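Side-chain contacts in SusD homolog (Bacteroides thetaiotaomicron VPI-5482, PDB 3IHV), which probably binds glycan at the outer membrane of a gut Bacteroides, as a SusD-family lipoprotein working beside a TonB-dependent transporter: residues A[322-327]-A[462-467]; A[401-406]-A[473-478]; A[421-426]-A[449-454]. All blocks are in the same frame, centred on the assembly; numbering follows the deposited sequence.

Contact 1: A[322-327]-A[462-467]; sequences DLSIAN and ELSFEG
Phe465 reaches across to the backbone and side chain where the helix 320-324 gives way to strand 325-330. Its ring atom CE2 lies 3.4 Å from Ser324 O, which approaches obliquely, and 3.8 Å from Ile325 CG1, which sits at the ring edge near its plane. The isoleucine and phenylalanine side chains cross at about a right angle, so that only the CG1 methylene of Ile325 meets the rim. Beside the aromatic ring, the two serines face each other with Ser324 CB 3.6 Å from Ser464 OG, and they are joined through a water. That water donates to Ser324 OG at 2.8 Å and is hydrogen-bonded to Ser464 OG at 2.6 Å. Serine suits both places, being small enough to leave room for a water and polar enough to hold it.

Further out, Ser324 OG is also bonded to Arg320 O, one helical turn back, which agrees with its torsion: OG lies anti to the carbonyl carbon, beside its own N (chi1 -62°). Ser464 CB packs over one face of the Phe465 ring, near the rim. The backbone is set by a type II turn from Leu463 to Glu466, closed by Glu466 N to Leu463 O at 3.0 Å, and Phe465 takes positive phi (74°) at its third position. Lys370 binds Ser464 O and makes a salt bridge with Glu466. The contact thus joins a type II beta turn at the end of helix 448-463 to a helix-to-strand junction leading into a small antiparallel sheet, within the SusD-family part of the chain.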
ATOM      1  N   ASP A 322      -5.543  -8.719  17.354  1.00  7.43           N
ATOM      2  CA  ASP A 322      -5.029 -10.083  17.198  1.00  8.24           C
ATOM      3  C   ASP A 322      -5.014 -10.592  15.751  1.00  8.04           C
ATOM      4  O   ASP A 322      -4.260 -11.521  15.438  1.00  9.02           O
ATOM      5  CB  ASP A 322      -5.807 -11.054  18.081  1.00  8.60           C
ATOM      6  CG  ASP A 322      -5.626 -10.754  19.543  1.00  9.64           C
ATOM      7  OD1 ASP A 322      -4.526 -10.315  19.940  1.00 10.33           O
ATOM      8  OD2 ASP A 322      -6.581 -10.948  20.302  1.00 12.11           O
ATOM      9  N   LEU A 323      -5.867 -10.031  14.891  1.00  7.10           N
ATOM     10  CA  LEU A 323      -5.875 -10.387  13.485  1.00  7.15           C
ATOM     11  C   LEU A 323      -4.775  -9.700  12.720  1.00  7.54           C
ATOM     12  O   LEU A 323      -4.409 -10.189  11.650  1.00  8.26           O
ATOM     13  CB  LEU A 323      -7.217 -10.072  12.835  1.00  7.29           C
ATOM     14  CG  LEU A 323      -8.337 -10.986  13.280  1.00  7.56           C
ATOM     15  CD1 LEU A 323      -9.725 -10.456  12.856  1.00  6.99           C
ATOM     16  CD2 LEU A 323      -8.120 -12.407  12.690  1.00  9.13           C
ATOM     17  N   SER A 324      -4.234  -8.609  13.282  1.00  6.38           N
ATOM     18  CA  SER A 324      -3.209  -7.808  12.641  1.00  6.86           C
ATOM     19  C   SER A 324      -1.766  -8.061  13.065  1.00  6.66           C
ATOM     20  O   SER A 324      -0.836  -7.936  12.241  1.00  5.91           O
ATOM     21  CB  SER A 324      -3.525  -6.322  12.893  1.00  6.53           C
ATOM     22  OG  SER A 324      -4.772  -5.958  12.309  1.00  7.64           O
ATOM     23  N   ILE A 325      -1.592  -8.491  14.319  1.00  5.66           N
ATOM     24  CA  ILE A 325      -0.266  -8.635  14.945  1.00  6.08           C
ATOM     25  C   ILE A 325      -0.081 -10.039  15.502  1.00  6.10           C
ATOM     26  O   ILE A 325      -0.955 -10.533  16.228  1.00  6.19           O
ATOM     27  CB  ILE A 325      -0.075  -7.624  16.089  1.00  5.55           C
ATOM     28  CG1 ILE A 325      -0.253  -6.184  15.597  1.00  5.92           C
ATOM     29  CG2 ILE A 325       1.295  -7.768  16.768  1.00  5.63           C
ATOM     30  CD1 ILE A 325      -0.222  -5.094  16.707  1.00  5.84           C
ATOM     31  N   ALA A 326       1.042 -10.667  15.127  1.00  5.46           N
ATOM     32  CA  ALA A 326       1.388 -12.003  15.540  1.00  4.94           C
ATOM     33  C   ALA A 326       2.419 -11.958  16.652  1.00  4.82           C
ATOM     34  O   ALA A 326       3.525 -11.479  16.449  1.00  5.86           O
ATOM     35  CB  ALA A 326       1.970 -12.830  14.372  1.00  4.02           C
ATOM     36  N   ASN A 327       2.054 -12.474  17.810  1.00  4.58           N
ATOM     37  CA  ASN A 327       2.987 -12.588  18.934  1.00  4.83           C
ATOM     38  C   ASN A 327       3.596 -13.986  18.960  1.00  5.05           C
ATOM     39  O   ASN A 327       4.172 -14.397  19.975  1.00  6.18           O
ATOM     40  CB  ASN A 327       2.270 -12.279  20.254  1.00  6.05           C
ATOM     41  CG  ASN A 327       1.206 -13.309  20.621  1.00  6.22           C
ATOM     42  OD1 ASN A 327       0.854 -14.199  19.832  1.00  7.03           O
ATOM     43  ND2 ASN A 327       0.697 -13.210  21.852  1.00  6.95           N
ATOM     44  N   GLU A 462      -6.864   0.235  11.559  1.00  7.14           N
ATOM     45  CA  GLU A 462      -7.541  -0.389  10.439  1.00  7.51           C
ATOM     46  C   GLU A 462      -6.599  -0.964   9.391  1.00  6.85           C
ATOM     47  O   GLU A 462      -6.837  -2.067   8.853  1.00  7.50           O
ATOM     48  CB  GLU A 462      -8.480   0.622   9.762  1.00  7.74           C
ATOM     49  CG  GLU A 462      -9.250   0.034   8.575  1.00  7.20           C
ATOM     50  CD  GLU A 462     -10.134  -1.166   8.921  1.00  6.48           C
ATOM     51  OE1 GLU A 462     -10.531  -1.354  10.124  1.00  5.96           O
ATOM     52  OE2 GLU A 462     -10.399  -1.972   7.987  1.00  7.79           O
ATOM     53  N   LEU A 463      -5.537  -0.221   9.104  1.00  7.80           N
ATOM     54  CA  LEU A 463      -4.681  -0.483   7.949  1.00  6.98           C
ATOM     55  C   LEU A 463      -3.230  -0.875   8.260  1.00  7.24           C
ATOM     56  O   LEU A 463      -2.394  -0.874   7.364  1.00  6.70           O
ATOM     57  CB  LEU A 463      -4.667   0.798   7.096  1.00  7.40           C
ATOM     58  CG  LEU A 463      -6.022   1.331   6.651  1.00  7.72           C
ATOM     59  CD1 LEU A 463      -5.862   2.782   6.130  1.00  7.27           C
ATOM     60  CD2 LEU A 463      -6.606   0.459   5.593  1.00  5.97           C
ATOM     61  N   SER A 464      -2.932  -1.211   9.515  1.00  6.82           N
ATOM     62  CA  SER A 464      -1.574  -1.497   9.927  1.00  6.25           C
ATOM     63  C   SER A 464      -0.882  -2.441   8.977  1.00  7.26           C
ATOM     64  O   SER A 464      -1.492  -3.393   8.540  1.00  6.50           O
ATOM     65  CB  SER A 464      -1.535  -2.092  11.351  1.00  6.70           C
ATOM     66  OG  SER A 464      -2.243  -3.316  11.465  1.00  7.76           O
ATOM     67  N   PHE A 465       0.382  -2.107   8.619  1.00  7.23           N
ATOM     68  CA  PHE A 465       1.255  -2.972   7.821  1.00  7.66           C
ATOM     69  C   PHE A 465       0.878  -3.057   6.327  1.00  7.60           C
ATOM     70  O   PHE A 465       1.609  -3.680   5.557  1.00  8.33           O
ATOM     71  CB  PHE A 465       1.397  -4.364   8.447  1.00  7.16           C
ATOM     72  CG  PHE A 465       1.502  -4.320   9.933  1.00  5.85           C
ATOM     73  CD1 PHE A 465       2.493  -3.549  10.547  1.00  8.07           C
ATOM     74  CD2 PHE A 465       0.587  -5.005  10.736  1.00  6.75           C
ATOM     75  CE1 PHE A 465       2.553  -3.469  11.930  1.00  9.96           C
ATOM     76  CE2 PHE A 465       0.656  -4.905  12.114  1.00  7.89           C
ATOM     77  CZ  PHE A 465       1.628  -4.124  12.709  1.00  8.26           C
ATOM     78  N   GLU A 466      -0.230  -2.430   5.921  1.00  7.56           N
ATOM     79  CA  GLU A 466      -0.690  -2.473   4.522  1.00  7.03           C
ATOM     80  C   GLU A 466      -0.048  -1.372   3.622  1.00  7.70           C
ATOM     81  O   GLU A 466      -0.480  -1.152   2.491  1.00  8.35           O
ATOM     82  CB  GLU A 466      -2.208  -2.376   4.462  1.00  7.48           C
ATOM     83  CG  GLU A 466      -2.920  -3.548   5.094  1.00  7.09           C
ATOM     84  CD  GLU A 466      -4.419  -3.368   5.148  1.00  9.47           C
ATOM     85  OE1 GLU A 466      -5.066  -3.118   4.094  1.00  8.30           O
ATOM     86  OE2 GLU A 466      -4.970  -3.486   6.265  1.00  8.19           O
ATOM     87  N   GLY A 467       0.962  -0.685   4.151  1.00  8.82           N
ATOM     88  CA  GLY A 467       1.796   0.204   3.356  1.00  9.42           C
ATOM     89  C   GLY A 467       1.459   1.670   3.330  1.00  9.12           C
ATOM     90  O   GLY A 467       1.995   2.396   2.481  1.00  9.86           O
TER
HETATM   91  O   HOH W   1      -4.874  -3.342  11.323  1.00  6.23           O

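Contact 2: A[401-406]-A[473-478]; sequences LLLYAE and LIRWGI
Arg475 and Glu406 form a buried, bidentate salt bridge between helix 397-412 and the last turn of helix 469-475, in the largely helical SusD fold. Arg475 is the first residue of 473-478 to touch the other segment. Its chain is extended from CG to NE and meets the equally extended glutamate from the opposite direction, so that the guanidinium is presented end-on. Arg475 NH2 donates to Glu406 OE1 at 2.8 Å, almost straight (176°) and onto the syn lone pair, whereas Arg475 NH1 reaches Glu406 OE2 at 2.9 Å on a more bent path, the two planes being 35° apart. Asp472 takes the arginine NE, fixing the group from behind, and Leu403 CD2 packs obliquely against Arg475 NH2 at 3.8 Å.

Trp476 follows, and Trp476 NE1 donates to Glu406 OE2 at 2.9 Å, close to the ring plane. NE1 also lies over one face of the guanidinium, near its rim, while Arg456 makes a cation-pi contact with the indole. A glutamine in place of Glu406 would probably leave Arg475 with only Asp472, on NE, as countercharge, and turn an amide NH2 toward at least one of the three donors. Gly477 then ends the helix in a Schellman motif, where positive phi favours glycine, and Ile478 N bonds back to Leu473 O. Glu406 OE2 accepts two donors at once: Trp476 NE1 and Arg475 NH1 arrive from opposite faces of the carboxylate plane.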
ATOM      1  N   LEU A 401     -13.385   5.104   3.566  1.00  7.69           N
ATOM      2  CA  LEU A 401     -14.284   5.639   4.604  1.00  7.74           C
ATOM      3  C   LEU A 401     -13.486   6.533   5.559  1.00  7.98           C
ATOM      4  O   LEU A 401     -13.929   7.612   5.929  1.00  6.57           O
ATOM      5  CB  LEU A 401     -14.986   4.545   5.404  1.00  7.44           C
ATOM      6  CG  LEU A 401     -16.073   3.777   4.649  1.00  7.75           C
ATOM      7  CD1 LEU A 401     -16.602   2.557   5.450  1.00  5.12           C
ATOM      8  CD2 LEU A 401     -17.227   4.689   4.233  1.00  6.97           C
ATOM      9  N   LEU A 402     -12.302   6.068   5.944  1.00  7.47           N
ATOM     10  CA  LEU A 402     -11.500   6.870   6.886  1.00  7.96           C
ATOM     11  C   LEU A 402     -11.035   8.184   6.223  1.00  7.43           C
ATOM     12  O   LEU A 402     -11.020   9.249   6.868  1.00  7.78           O
ATOM     13  CB  LEU A 402     -10.330   6.064   7.417  1.00  7.96           C
ATOM     14  CG  LEU A 402     -10.708   4.879   8.313  1.00  7.91           C
ATOM     15  CD1 LEU A 402      -9.489   4.125   8.838  1.00  7.05           C
ATOM     16  CD2 LEU A 402     -11.558   5.347   9.491  1.00  8.36           C
ATOM     17  N   LEU A 403     -10.703   8.123   4.919  1.00  6.71           N
ATOM     18  CA  LEU A 403     -10.319   9.345   4.186  1.00  7.11           C
ATOM     19  C   LEU A 403     -11.471  10.328   4.113  1.00  6.71           C
ATOM     20  O   LEU A 403     -11.270  11.556   4.186  1.00  5.50           O
ATOM     21  CB  LEU A 403      -9.854   9.012   2.759  1.00  7.11           C
ATOM     22  CG  LEU A 403      -8.505   8.301   2.660  1.00  8.41           C
ATOM     23  CD1 LEU A 403      -8.274   7.811   1.235  1.00  7.32           C
ATOM     24  CD2 LEU A 403      -7.376   9.289   3.103  1.00  6.48           C
ATOM     25  N   TYR A 404     -12.678   9.794   3.906  1.00  6.65           N
ATOM     26  CA  TYR A 404     -13.874  10.615   3.869  1.00  6.96           C
ATOM     27  C   TYR A 404     -14.050  11.363   5.190  1.00  6.81           C
ATOM     28  O   TYR A 404     -14.221  12.591   5.220  1.00  6.65           O
ATOM     29  CB  TYR A 404     -15.067   9.709   3.556  1.00  5.97           C
ATOM     30  CG  TYR A 404     -16.417  10.372   3.337  1.00  7.26           C
ATOM     31  CD1 TYR A 404     -16.534  11.604   2.699  1.00  9.04           C
ATOM     32  CD2 TYR A 404     -17.592   9.709   3.693  1.00  7.29           C
ATOM     33  CE1 TYR A 404     -17.780  12.185   2.476  1.00  8.91           C
ATOM     34  CE2 TYR A 404     -18.826  10.273   3.455  1.00  7.81           C
ATOM     35  CZ  TYR A 404     -18.917  11.508   2.831  1.00  7.95           C
ATOM     36  OH  TYR A 404     -20.162  12.065   2.602  1.00  9.82           O
ATOM     37  N   ALA A 405     -13.937  10.629   6.297  1.00  7.02           N
ATOM     38  CA  ALA A 405     -14.053  11.238   7.606  1.00  5.97           C
ATOM     39  C   ALA A 405     -12.968  12.277   7.801  1.00  6.41           C
ATOM     40  O   ALA A 405     -13.261  13.404   8.259  1.00  5.17           O
ATOM     41  CB  ALA A 405     -13.966  10.199   8.710  1.00  5.55           C
ATOM     42  N   GLU A 406     -11.736  11.916   7.446  1.00  6.15           N
ATOM     43  CA  GLU A 406     -10.596  12.835   7.602  1.00  7.43           C
ATOM     44  C   GLU A 406     -10.817  14.124   6.814  1.00  7.48           C
ATOM     45  O   GLU A 406     -10.699  15.220   7.323  1.00  6.73           O
ATOM     46  CB  GLU A 406      -9.288  12.151   7.150  1.00  7.22           C
ATOM     47  CG  GLU A 406      -8.064  13.034   7.248  1.00  8.83           C
ATOM     48  CD  GLU A 406      -6.808  12.381   6.735  1.00  9.02           C
ATOM     49  OE1 GLU A 406      -6.821  11.153   6.391  1.00 10.20           O
ATOM     50  OE2 GLU A 406      -5.790  13.105   6.740  1.00  8.87           O
ATOM     51  N   LEU A 473       2.043   9.670   7.575  1.00  7.96           N
ATOM     52  CA  LEU A 473       2.833  10.551   8.448  1.00  8.75           C
ATOM     53  C   LEU A 473       3.460  11.706   7.658  1.00  8.73           C
ATOM     54  O   LEU A 473       3.446  12.876   8.084  1.00  8.44           O
ATOM     55  CB  LEU A 473       3.912   9.739   9.196  1.00  8.82           C
ATOM     56  CG  LEU A 473       3.426   8.710  10.229  1.00  8.21           C
ATOM     57  CD1 LEU A 473       4.612   7.884  10.799  1.00  5.70           C
ATOM     58  CD2 LEU A 473       2.626   9.359  11.367  1.00  6.55           C
ATOM     59  N   ILE A 474       3.943  11.381   6.465  1.00  8.91           N
ATOM     60  CA  ILE A 474       4.532  12.365   5.577  1.00  8.27           C
ATOM     61  C   ILE A 474       3.497  13.403   5.121  1.00  8.44           C
ATOM     62  O   ILE A 474       3.728  14.595   5.265  1.00  7.59           O
ATOM     63  CB  ILE A 474       5.266  11.694   4.367  1.00  8.72           C
ATOM     64  CG1 ILE A 474       6.521  10.989   4.874  1.00  7.77           C
ATOM     65  CG2 ILE A 474       5.653  12.759   3.329  1.00  8.11           C
ATOM     66  CD1 ILE A 474       7.227  10.095   3.896  1.00  6.96           C
ATOM     67  N   ARG A 475       2.337  12.978   4.616  1.00  7.53           N
ATOM     68  CA  ARG A 475       1.364  13.967   4.158  1.00  7.64           C
ATOM     69  C   ARG A 475       0.803  14.805   5.325  1.00  8.03           C
ATOM     70  O   ARG A 475       0.377  15.958   5.141  1.00  7.31           O
ATOM     71  CB  ARG A 475       0.266  13.301   3.331  1.00  7.62           C
ATOM     72  CG  ARG A 475      -0.685  12.419   4.135  1.00  8.17           C
ATOM     73  CD  ARG A 475      -1.685  11.718   3.216  1.00  8.50           C
ATOM     74  NE  ARG A 475      -2.559  10.821   3.973  1.00  7.07           N
ATOM     75  CZ  ARG A 475      -3.686  11.186   4.566  1.00  7.29           C
ATOM     76  NH1 ARG A 475      -4.124  12.411   4.456  1.00  7.40           N
ATOM     77  NH2 ARG A 475      -4.396  10.301   5.230  1.00  6.65           N
ATOM     78  N   TRP A 476       0.841  14.232   6.537  1.00  7.54           N
ATOM     79  CA  TRP A 476       0.457  14.968   7.726  1.00  6.90           C
ATOM     80  C   TRP A 476       1.538  15.916   8.228  1.00  7.40           C
ATOM     81  O   TRP A 476       1.262  16.706   9.106  1.00  8.05           O
ATOM     82  CB  TRP A 476       0.045  14.029   8.866  1.00  6.96           C
ATOM     83  CG  TRP A 476      -1.183  13.176   8.570  1.00  5.83           C
ATOM     84  CD1 TRP A 476      -2.229  13.524   7.778  1.00  6.39           C
ATOM     85  CD2 TRP A 476      -1.453  11.846   9.034  1.00  7.00           C
ATOM     86  NE1 TRP A 476      -3.138  12.514   7.725  1.00  6.92           N
ATOM     87  CE2 TRP A 476      -2.700  11.479   8.523  1.00  5.70           C
ATOM     88  CE3 TRP A 476      -0.798  10.972   9.901  1.00  7.02           C
ATOM     89  CZ2 TRP A 476      -3.267  10.243   8.761  1.00  8.91           C
ATOM     90  CZ3 TRP A 476      -1.374   9.724  10.152  1.00  7.77           C
ATOM     91  CH2 TRP A 476      -2.593   9.375   9.587  1.00  7.86           C
ATOM     92  N   GLY A 477       2.761  15.799   7.698  1.00  7.17           N
ATOM     93  CA  GLY A 477       3.876  16.646   8.053  1.00  7.40           C
ATOM     94  C   GLY A 477       4.484  16.286   9.399  1.00  7.62           C
ATOM     95  O   GLY A 477       5.155  17.087  10.006  1.00  7.26           O
ATOM     96  N   ILE A 478       4.289  15.045   9.845  1.00  7.43           N
ATOM     97  CA  ILE A 478       4.787  14.629  11.164  1.00  7.05           C
ATOM     98  C   ILE A 478       5.734  13.419  11.154  1.00  7.53           C
ATOM     99  O   ILE A 478       5.906  12.781  12.181  1.00  7.81           O
ATOM    100  CB  ILE A 478       3.579  14.375  12.133  1.00  7.84           C
ATOM    101  CG1 ILE A 478       2.653  13.228  11.675  1.00  7.63           C
ATOM    102  CG2 ILE A 478       2.809  15.667  12.335  1.00  8.83           C
ATOM    103  CD1 ILE A 478       1.553  12.860  12.697  1.00  8.03           C
TER

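Contact 3: A[421-426]-A[449-454]; sequences NAINAV and TSFREA
Helices 417-430 and 448-463 pack side by side here, two helices of the SusD fold linked by a mostly irregular connection, and the side chains that meet are apolar. Ile423 is the main contributor from the first helix. Its CA is 9.2 Å from the CA of Ala454, the nearest backbone pair, a spacing that leaves room for one layer of side chains. The isoleucine divides its branches between two neighbours. CG2 meets the end of the Phe451 ring, 3.8 Å from CZ and 4.0 Å from CE1, approaching obliquely. The other branch, with CG1 anti to the backbone N (chi1 -170°), carries CD1 towards the turn of Ala454.

Phe451 leaves its helix at an angle to the first segment, but CG anti to its own N (chi1 -169°) swings the ring across, and the two side chains slide past each other in opposite directions. A long flat side chain suits this place, since it spans the gap that a short one could not. Tyr420 meets the ring edge-to-face, and Asn409 and Pro415 also touch it, joining it to helix 397-412 and the loop that follows. Alanine at position 454 fits because its methyl group faces the isoleucine without crowding it, and Leu442 of the connecting loop touches both Ile423 and Ala454. At the far end of the isoleucine, CD1 comes to 4.3 Å from Ala454 O.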
ATOM      1  N   ASN A 421     -20.342   8.868  10.793  1.00  7.03           N
ATOM      2  CA  ASN A 421     -20.888   7.630  10.261  1.00  7.94           C
ATOM      3  C   ASN A 421     -19.827   6.802   9.550  1.00  7.14           C
ATOM      4  O   ASN A 421     -19.817   5.571   9.673  1.00  7.87           O
ATOM      5  CB  ASN A 421     -22.095   7.887   9.336  1.00  7.31           C
ATOM      6  CG  ASN A 421     -23.337   8.366  10.083  1.00 10.92           C
ATOM      7  OD1 ASN A 421     -23.473   8.195  11.299  1.00 13.76           O
ATOM      8  ND2 ASN A 421     -24.261   8.972   9.346  1.00 13.57           N
ATOM      9  N   ALA A 422     -18.928   7.474   8.832  1.00  7.65           N
ATOM     10  CA  ALA A 422     -17.887   6.793   8.053  1.00  7.90           C
ATOM     11  C   ALA A 422     -16.885   6.128   8.983  1.00  7.61           C
ATOM     12  O   ALA A 422     -16.619   4.911   8.853  1.00  8.13           O
ATOM     13  CB  ALA A 422     -17.185   7.776   7.103  1.00  7.81           C
ATOM     14  N   ILE A 423     -16.377   6.884   9.951  1.00  7.14           N
ATOM     15  CA  ILE A 423     -15.414   6.320  10.932  1.00  7.24           C
ATOM     16  C   ILE A 423     -16.073   5.245  11.841  1.00  6.84           C
ATOM     17  O   ILE A 423     -15.481   4.188  12.085  1.00  8.05           O
ATOM     18  CB  ILE A 423     -14.614   7.380  11.739  1.00  7.37           C
ATOM     19  CG1 ILE A 423     -13.500   6.650  12.527  1.00  9.57           C
ATOM     20  CG2 ILE A 423     -15.503   8.232  12.652  1.00  7.00           C
ATOM     21  CD1 ILE A 423     -12.319   7.508  12.925  1.00 11.31           C
ATOM     22  N   ASN A 424     -17.306   5.471  12.262  1.00  6.76           N
ATOM     23  CA  ASN A 424     -18.013   4.480  13.119  1.00  6.26           C
ATOM     24  C   ASN A 424     -18.345   3.191  12.372  1.00  6.79           C
ATOM     25  O   ASN A 424     -18.330   2.122  12.981  1.00  6.67           O
ATOM     26  CB  ASN A 424     -19.193   5.106  13.834  1.00  6.52           C
ATOM     27  CG  ASN A 424     -18.759   6.014  14.971  1.00  6.72           C
ATOM     28  OD1 ASN A 424     -17.653   5.857  15.505  1.00 11.32           O
ATOM     29  ND2 ASN A 424     -19.606   6.972  15.324  1.00 11.16           N
ATOM     30  N   ALA A 425     -18.519   3.250  11.046  1.00  6.11           N
ATOM     31  CA  ALA A 425     -18.743   2.007  10.282  1.00  6.99           C
ATOM     32  C   ALA A 425     -17.511   1.145  10.394  1.00  6.70           C
ATOM     33  O   ALA A 425     -17.600  -0.086  10.613  1.00  6.27           O
ATOM     34  CB  ALA A 425     -19.035   2.281   8.811  1.00  6.44           C
ATOM     35  N   VAL A 426     -16.356   1.796  10.247  1.00  6.90           N
ATOM     36  CA  VAL A 426     -15.084   1.110  10.363  1.00  6.67           C
ATOM     37  C   VAL A 426     -14.844   0.554  11.793  1.00  7.20           C
ATOM     38  O   VAL A 426     -14.448  -0.610  11.948  1.00  7.16           O
ATOM     39  CB  VAL A 426     -13.921   1.982   9.917  1.00  7.75           C
ATOM     40  CG1 VAL A 426     -12.590   1.284  10.213  1.00  6.95           C
ATOM     41  CG2 VAL A 426     -14.065   2.280   8.425  1.00  6.48           C
ATOM     42  N   THR A 449      -9.630  19.150  16.277  1.00  7.92           N
ATOM     43  CA  THR A 449      -8.360  18.572  16.694  1.00  7.82           C
ATOM     44  C   THR A 449      -8.460  17.158  17.198  1.00  7.92           C
ATOM     45  O   THR A 449      -7.673  16.296  16.799  1.00  8.93           O
ATOM     46  CB  THR A 449      -7.754  19.420  17.790  1.00  9.77           C
ATOM     47  OG1 THR A 449      -7.554  20.730  17.253  1.00  9.59           O
ATOM     48  CG2 THR A 449      -6.410  18.819  18.255  1.00 11.58           C
ATOM     49  N   SER A 450      -9.429  16.906  18.074  1.00  7.24           N
ATOM     50  CA  SER A 450      -9.558  15.584  18.637  1.00  7.20           C
ATOM     51  C   SER A 450     -10.095  14.574  17.631  1.00  6.99           C
ATOM     52  O   SER A 450      -9.742  13.393  17.681  1.00  6.65           O
ATOM     53  CB  SER A 450     -10.374  15.624  19.940  1.00  7.92           C
ATOM     54  OG  SER A 450     -11.712  16.075  19.734  1.00 10.52           O
ATOM     55  N   PHE A 451     -10.950  15.017  16.711  1.00  7.21           N
ATOM     56  CA  PHE A 451     -11.431  14.093  15.668  1.00  6.86           C
ATOM     57  C   PHE A 451     -10.284  13.742  14.726  1.00  6.40           C
ATOM     58  O   PHE A 451     -10.110  12.574  14.324  1.00  6.32           O
ATOM     59  CB  PHE A 451     -12.595  14.710  14.918  1.00  6.95           C
ATOM     60  CG  PHE A 451     -13.294  13.740  14.040  1.00  6.77           C
ATOM     61  CD1 PHE A 451     -14.355  12.994  14.532  1.00  7.96           C
ATOM     62  CD2 PHE A 451     -12.911  13.602  12.714  1.00  6.22           C
ATOM     63  CE1 PHE A 451     -15.033  12.091  13.699  1.00  6.67           C
ATOM     64  CE2 PHE A 451     -13.573  12.734  11.875  1.00  5.90           C
ATOM     65  CZ  PHE A 451     -14.629  11.965  12.368  1.00  5.54           C
ATOM     66  N   ARG A 452      -9.469  14.732  14.415  1.00  6.44           N
ATOM     67  CA  ARG A 452      -8.294  14.520  13.585  1.00  7.08           C
ATOM     68  C   ARG A 452      -7.375  13.455  14.205  1.00  6.55           C
ATOM     69  O   ARG A 452      -6.923  12.515  13.517  1.00  7.31           O
ATOM     70  CB  ARG A 452      -7.548  15.823  13.391  1.00  6.92           C
ATOM     71  CG  ARG A 452      -6.230  15.609  12.587  1.00  9.10           C
ATOM     72  CD  ARG A 452      -5.418  16.855  12.445  1.00  7.56           C
ATOM     73  NE  ARG A 452      -6.090  17.859  11.667  1.00  7.67           N
ATOM     74  CZ  ARG A 452      -6.550  19.016  12.128  1.00  8.54           C
ATOM     75  NH1 ARG A 452      -6.416  19.374  13.404  1.00 10.76           N
ATOM     76  NH2 ARG A 452      -7.175  19.821  11.304  1.00  9.35           N
ATOM     77  N   GLU A 453      -7.133  13.581  15.516  1.00  6.56           N
ATOM     78  CA  GLU A 453      -6.282  12.649  16.247  1.00  6.26           C
ATOM     79  C   GLU A 453      -6.909  11.269  16.208  1.00  6.58           C
ATOM     80  O   GLU A 453      -6.192  10.267  15.954  1.00  7.85           O
ATOM     81  CB  GLU A 453      -6.073  13.137  17.697  1.00  7.46           C
ATOM     82  N   ALA A 454      -8.240  11.196  16.379  1.00  5.72           N
ATOM     83  CA  ALA A 454      -8.938   9.904  16.345  1.00  6.50           C
ATOM     84  C   ALA A 454      -8.829   9.242  15.000  1.00  6.81           C
ATOM     85  O   ALA A 454      -8.588   8.019  14.929  1.00  7.68           O
ATOM     86  CB  ALA A 454     -10.463  10.051  16.736  1.00  5.07           C
TER

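Overall arrangement
From the N terminus, the chain first passes 322-327, which opens contact 1, the longest loop, then helix 397-412, which opens contact 2, and helix 417-430, which opens contact 3. Helix 448-463 returns to close contact 3, the shortest loop, and its end with the following turn closes contact 1. Helix 469-475 closes contact 2 last. Contact 3 is therefore nested within both others, while contacts 1 and 2 cross. Contacts 2 and 3 lie closest, their centres about 11 Å apart, with Leu402 packed on Ile423. Glu462 reaches both Leu402 and Val426. Contact 1 ties the start of strand 325-330 to the end of helix 448-463; contacts 2 and 3 join the four helices.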